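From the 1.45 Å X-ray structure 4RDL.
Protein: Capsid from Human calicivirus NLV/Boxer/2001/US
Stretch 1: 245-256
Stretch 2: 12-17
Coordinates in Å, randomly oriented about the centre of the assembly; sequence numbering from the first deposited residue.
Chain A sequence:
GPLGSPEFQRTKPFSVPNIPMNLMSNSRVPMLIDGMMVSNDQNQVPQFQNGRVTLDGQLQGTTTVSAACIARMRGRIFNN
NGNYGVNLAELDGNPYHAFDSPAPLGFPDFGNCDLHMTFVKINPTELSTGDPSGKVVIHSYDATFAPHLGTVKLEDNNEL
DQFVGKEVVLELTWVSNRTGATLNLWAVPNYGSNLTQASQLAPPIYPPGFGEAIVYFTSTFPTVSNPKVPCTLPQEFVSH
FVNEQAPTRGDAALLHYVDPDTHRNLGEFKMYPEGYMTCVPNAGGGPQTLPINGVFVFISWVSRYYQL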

ATOM      1  N   GLN A 245      18.961   7.916  -2.356  1.00 16.95           N
ATOM      2  CA  GLN A 245      19.532   9.041  -3.089  1.00 18.69           C
ATOM      3  C   GLN A 245      20.967   8.735  -3.530  1.00 17.80           C
ATOM      4  O   GLN A 245      21.863   9.580  -3.413  1.00 21.37           O
ATOM      5  CB  GLN A 245      19.522  10.303  -2.221  1.00 22.73           C
ATOM      6  CG  GLN A 245      18.143  10.705  -1.726  1.00 26.03           C
ATOM      7  CD  GLN A 245      17.341  11.432  -2.779  1.00 26.92           C
ATOM      8  OE1 GLN A 245      17.803  12.421  -3.356  1.00 29.21           O
ATOM      9  NE2 GLN A 245      16.135  10.950  -3.043  1.00 28.83           N
ATOM     10  N   ALA A 246      21.190   7.522  -4.027  1.00 17.38           N
ATOM     11  CA  ALA A 246      22.523   7.126  -4.472  1.00 17.30           C
ATOM     12  C   ALA A 246      22.838   7.750  -5.823  1.00 18.04           C
ATOM     13  O   ALA A 246      22.052   7.635  -6.758  1.00 18.03           O
ATOM     14  CB  ALA A 246      22.633   5.610  -4.550  1.00 17.77           C
ATOM     15  N   PRO A 247      23.990   8.428  -5.931  1.00 19.28           N
ATOM     16  CA  PRO A 247      24.358   9.007  -7.224  1.00 20.06           C
ATOM     17  C   PRO A 247      24.471   7.947  -8.318  1.00 19.49           C
ATOM     18  O   PRO A 247      24.937   6.833  -8.070  1.00 18.64           O
ATOM     19  CB  PRO A 247      25.727   9.632  -6.941  1.00 21.60           C
ATOM     20  CG  PRO A 247      25.663   9.980  -5.487  1.00 23.42           C
ATOM     21  CD  PRO A 247      24.910   8.842  -4.857  1.00 21.18           C
ATOM     22  N   THR A 248      24.030   8.307  -9.518  1.00 17.97           N
ATOM     23  CA  THR A 248      24.134   7.441 -10.688  1.00 17.47           C
ATOM     24  C   THR A 248      25.545   7.552 -11.260  1.00 18.66           C
ATOM     25  O   THR A 248      26.021   8.650 -11.535  1.00 22.47           O
ATOM     26  CB  THR A 248      23.094   7.846 -11.747  1.00 18.43           C
ATOM     27  OG1 THR A 248      21.777   7.657 -11.211  1.00 20.18           O
ATOM     28  CG2 THR A 248      23.244   7.019 -13.024  1.00 20.21           C
ATOM     29  N   ARG A 249      26.216   6.417 -11.428  1.00 18.39           N
ATOM     30  CA  ARG A 249      27.635   6.439 -11.778  1.00 20.24           C
ATOM     31  C   ARG A 249      27.980   5.659 -13.050  1.00 19.80           C
ATOM     32  O   ARG A 249      29.134   5.289 -13.266  1.00 22.50           O
ATOM     33  CB  ARG A 249      28.465   5.943 -10.587  1.00 22.23           C
ATOM     34  CG  ARG A 249      28.306   6.804  -9.328  1.00 25.57           C
ATOM     35  CD  ARG A 249      28.918   6.146  -8.094  1.00 33.34           C
ATOM     36  NE  ARG A 249      28.326   4.835  -7.823  1.00 36.46           N
ATOM     37  CZ  ARG A 249      27.329   4.596  -6.969  1.00 32.67           C
ATOM     38  NH1 ARG A 249      26.773   5.583  -6.256  1.00 29.57           N
ATOM     39  NH2 ARG A 249      26.887   3.348  -6.829  1.00 26.28           N
ATOM     40  N   GLY A 250      26.984   5.415 -13.896  1.00 17.94           N
ATOM     41  CA  GLY A 250      27.216   4.725 -15.156  1.00 17.55           C
ATOM     42  C   GLY A 250      26.010   4.822 -16.067  1.00 16.40           C
ATOM     43  O   GLY A 250      24.970   5.357 -15.669  1.00 17.39           O
ATOM     44  N   ASP A 251      26.137   4.297 -17.283  1.00 16.57           N
ATOM     45  CA  ASP A 251      25.037   4.316 -18.244  1.00 16.78           C
ATOM     46  C   ASP A 251      23.855   3.485 -17.768  1.00 15.42           C
ATOM     47  O   ASP A 251      22.694   3.836 -18.009  1.00 15.97           O
ATOM     48  CB  ASP A 251      25.484   3.757 -19.598  1.00 16.63           C
ATOM     49  CG  ASP A 251      26.495   4.636 -20.302  1.00 19.44           C
ATOM     50  OD1 ASP A 251      26.614   5.828 -19.948  1.00 22.69           O
ATOM     51  OD2 ASP A 251      27.163   4.117 -21.225  1.00 20.75           O
ATOM     52  N   ALA A 252      24.152   2.360 -17.129  1.00 13.75           N
ATOM     53  CA  ALA A 252      23.111   1.439 -16.686  1.00 13.04           C
ATOM     54  C   ALA A 252      23.561   0.692 -15.443  1.00 12.91           C
ATOM     55  O   ALA A 252      24.761   0.474 -15.236  1.00 13.90           O
ATOM     56  CB  ALA A 252      22.774   0.451 -17.796  1.00 15.90           C
ATOM     57  N   ALA A 253      22.594   0.311 -14.613  1.00 13.57           N
ATOM     58  CA  ALA A 253      22.854  -0.533 -13.459  1.00 13.21           C
ATOM     59  C   ALA A 253      22.556  -1.977 -13.835  1.00 11.50           C
ATOM     60  O   ALA A 253      21.407  -2.312 -14.139  1.00 12.77           O
ATOM     61  CB  ALA A 253      21.989  -0.100 -12.269  1.00 13.77           C
ATOM     62  N   LEU A 254      23.575  -2.831 -13.813  1.00 12.10           N
ATOM     63  CA  LEU A 254      23.393  -4.250 -14.091  1.00 12.01           C
ATOM     64  C   LEU A 254      22.798  -4.914 -12.861  1.00 11.14           C
ATOM     65  O   LEU A 254      23.354  -4.805 -11.756  1.00 11.88           O
ATOM     66  CB  LEU A 254      24.735  -4.921 -14.427  1.00 12.45           C
ATOM     67  CG  LEU A 254      24.696  -6.448 -14.579  1.00 13.22           C
ATOM     68  CD1 LEU A 254      23.854  -6.859 -15.778  1.00 13.87           C
ATOM     69  CD2 LEU A 254      26.111  -7.026 -14.696  1.00 13.87           C
ATOM     70  N   LEU A 255      21.663  -5.590 -13.055  1.00 10.38           N
ATOM     71  CA  LEU A 255      21.034  -6.379 -11.993  1.00 10.78           C
ATOM     72  C   LEU A 255      21.056  -7.851 -12.352  1.00 11.45           C
ATOM     73  O   LEU A 255      20.896  -8.213 -13.524  1.00 11.81           O
ATOM     74  CB  LEU A 255      19.571  -5.985 -11.784  1.00 11.19           C
ATOM     75  CG  LEU A 255      19.221  -4.516 -11.639  1.00 10.84           C
ATOM     76  CD1 LEU A 255      17.727  -4.411 -11.345  1.00 12.03           C
ATOM     77  CD2 LEU A 255      20.036  -3.882 -10.527  1.00 12.55           C
ATOM     78  N   HIS A 256      21.244  -8.696 -11.341  1.00 11.40           N
ATOM     79  CA  HIS A 256      20.984 -10.115 -11.492  1.00 10.85           C
ATOM     80  C   HIS A 256      19.739 -10.457 -10.697  1.00 11.15           C
ATOM     81  O   HIS A 256      19.575 -10.014  -9.562  1.00 13.04           O
ATOM     82  CB  HIS A 256      22.174 -10.950 -11.032  1.00 11.08           C
ATOM     83  CG  HIS A 256      23.307 -10.926 -11.998  1.00 11.36           C
ATOM     84  ND1 HIS A 256      24.483 -11.613 -11.786  1.00 14.19           N
ATOM     85  CD2 HIS A 256      23.441 -10.307 -13.196  1.00 13.15           C
ATOM     86  CE1 HIS A 256      25.292 -11.412 -12.808  1.00 14.45           C
ATOM     87  NE2 HIS A 256      24.680 -10.630 -13.682  1.00 13.46           N
TER
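Stretch 2 (12-17) KPFSVP

The apolar centre of this contact is built around Phe14, which gives up more surface to the other stretch, 81 Å², than any other residue in either segment. Its chi1 of -179° (t) and chi2 of 76° carry the ring between two alanines of stretch 1. At the near end, Ala246 points its CA-to-CB bond toward stretch 2 and packs against the backbone and the root of the side chain: CB of Ala246 lies 3.6 Å from CA of Phe14 and 4.1 Å from its CB. Measured against the ring, that same methyl sits at the edge, near the ring plane. At the far end, CE2 of Phe14 comes within 3.8 Å of CB of Ala253, a contact that approaches the ring obliquely. One aromatic side chain therefore spans from the loop at Ala246 to the strand that begins at Ala252.

A second apolar contact lies further along. Val16, with chi1 at -60° (m), and Leu255, with chi1 at -49° (m) and chi2 at -176° (t), both direct their CA-to-CB bonds toward the opposing stretch, and CD2 of Leu255 meets CG1 of Val16 at 3.9 Å. In the strand the side chains alternate: Ala253 and Leu255 point toward stretch 2, while Ala252, Leu254 and His256 are out of its reach. In stretch 2 the CA-to-CB bond is sideways at Phe14, away at Ser15 and toward at Val16.

The backbone of stretch 2 is extended without forming a regular strand: phi/psi runs from -66/136 at Pro13 through -67/151 at Phe14 and -160/163 at Ser15 to -119/163 at Val16. The nearest CA pairs give its course, Ala246 with Phe14 at 5.1 Å between CA atoms and Leu255 with Val16 at 8.6 Å between CA atoms. Both numberings rise from the first pair to the second, but stretch 1 spends nine residues where stretch 2 spends two, so the pairs do not define a regular strand-to-strand register. The wider second separation is bridged by side chains, and no backbone-to-backbone hydrogen bond joins the segments.

Outward from Phe14, the contact passes to the carbonyl of Lys12. CB of Ala246 approaches O of Lys12 at 3.5 Å, and CD of Pro247 approaches the same oxygen at 3.6 Å. The CA-to-CB bond of Lys12 is sideways and its side chain is all t; the close approaches are made by its backbone oxygen.

Arg249 forms the polar edge. Its side chain (m, t, m, with chi4 at -96°) brings the guanidinium to the start of stretch 2, where NH1 of Arg249 donates to O of Lys12 at 2.9 Å. The N-H...O angle of 127° makes this hydrogen bond weak, and it is the only one between the stretches. NH2 of Arg249 lies 3.6 Å from CA of Pro13 and 2.9 Å from N of Phe14; the latter pair, despite its short distance, consists of two donors and is no hydrogen bond. In all, the two stretches bury 380 Å², summed over both sides.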

ATOM      1  N   LYS A  12      27.460   7.374  -1.646  1.00 43.09           N
ATOM      2  CA  LYS A  12      26.637   6.234  -1.257  1.00 41.33           C
ATOM      3  C   LYS A  12      26.440   5.268  -2.423  1.00 36.05           C
ATOM      4  O   LYS A  12      26.008   5.673  -3.502  1.00 35.34           O
ATOM      5  CB  LYS A  12      25.281   6.704  -0.729  1.00 43.87           C
ATOM      6  CG  LYS A  12      24.465   5.610  -0.054  1.00 47.80           C
ATOM      7  CD  LYS A  12      23.268   6.189   0.687  1.00 51.37           C
ATOM      8  CE  LYS A  12      22.666   5.172   1.642  1.00 53.92           C
ATOM      9  NZ  LYS A  12      21.504   5.721   2.404  1.00 54.82           N
ATOM     10  N   PRO A  13      26.766   3.987  -2.207  1.00 31.74           N
ATOM     11  CA  PRO A  13      26.618   2.952  -3.234  1.00 28.40           C
ATOM     12  C   PRO A  13      25.158   2.705  -3.598  1.00 24.06           C
ATOM     13  O   PRO A  13      24.294   2.629  -2.720  1.00 26.23           O
ATOM     14  CB  PRO A  13      27.202   1.703  -2.564  1.00 30.68           C
ATOM     15  CG  PRO A  13      28.071   2.218  -1.476  1.00 32.27           C
ATOM     16  CD  PRO A  13      27.400   3.460  -0.987  1.00 33.15           C
ATOM     17  N   PHE A  14      24.897   2.583  -4.893  1.00 20.43           N
ATOM     18  CA  PHE A  14      23.573   2.240  -5.389  1.00 17.97           C
ATOM     19  C   PHE A  14      23.208   0.815  -4.983  1.00 16.47           C
ATOM     20  O   PHE A  14      24.079  -0.035  -4.805  1.00 17.79           O
ATOM     21  CB  PHE A  14      23.537   2.384  -6.915  1.00 16.61           C
ATOM     22  CG  PHE A  14      22.206   2.064  -7.523  1.00 16.12           C
ATOM     23  CD1 PHE A  14      21.153   2.959  -7.429  1.00 16.43           C
ATOM     24  CD2 PHE A  14      22.007   0.865  -8.190  1.00 15.42           C
ATOM     25  CE1 PHE A  14      19.919   2.658  -7.986  1.00 17.04           C
ATOM     26  CE2 PHE A  14      20.780   0.561  -8.749  1.00 15.21           C
ATOM     27  CZ  PHE A  14      19.734   1.460  -8.647  1.00 15.16           C
ATOM     28  N   SER A  15      21.916   0.563  -4.825  1.00 14.62           N
ATOM     29  CA  SER A  15      21.418  -0.773  -4.530  1.00 13.95           C
ATOM     30  C   SER A  15      19.945  -0.825  -4.888  1.00 12.32           C
ATOM     31  O   SER A  15      19.306   0.213  -5.078  1.00 12.92           O
ATOM     32  CB  SER A  15      21.603  -1.115  -3.050  1.00 14.11           C
ATOM     33  OG  SER A  15      20.800  -0.265  -2.241  1.00 14.80           O
ATOM     34  N   VAL A  16      19.415  -2.037  -5.012  1.00 12.92           N
ATOM     35  CA  VAL A  16      17.975  -2.219  -5.167  1.00 11.94           C
ATOM     36  C   VAL A  16      17.471  -3.050  -3.991  1.00 12.23           C
ATOM     37  O   VAL A  16      18.266  -3.693  -3.304  1.00 12.60           O
ATOM     38  CB  VAL A  16      17.619  -2.886  -6.512  1.00 12.49           C
ATOM     39  CG1 VAL A  16      18.116  -2.031  -7.674  1.00 13.44           C
ATOM     40  CG2 VAL A  16      18.178  -4.305  -6.595  1.00 13.74           C
ATOM     41  N   PRO A  17      16.152  -3.039  -3.741  1.00 12.26           N
ATOM     42  CA  PRO A  17      15.661  -3.807  -2.597  1.00 13.28           C
ATOM     43  C   PRO A  17      16.044  -5.284  -2.646  1.00 12.71           C
ATOM     44  O   PRO A  17      16.032  -5.922  -3.705  1.00 13.01           O
ATOM     45  CB  PRO A  17      14.141  -3.652  -2.696  1.00 15.46           C
ATOM     46  CG  PRO A  17      13.946  -2.357  -3.406  1.00 15.85           C
ATOM     47  CD  PRO A  17      15.073  -2.290  -4.408  1.00 13.71           C
TER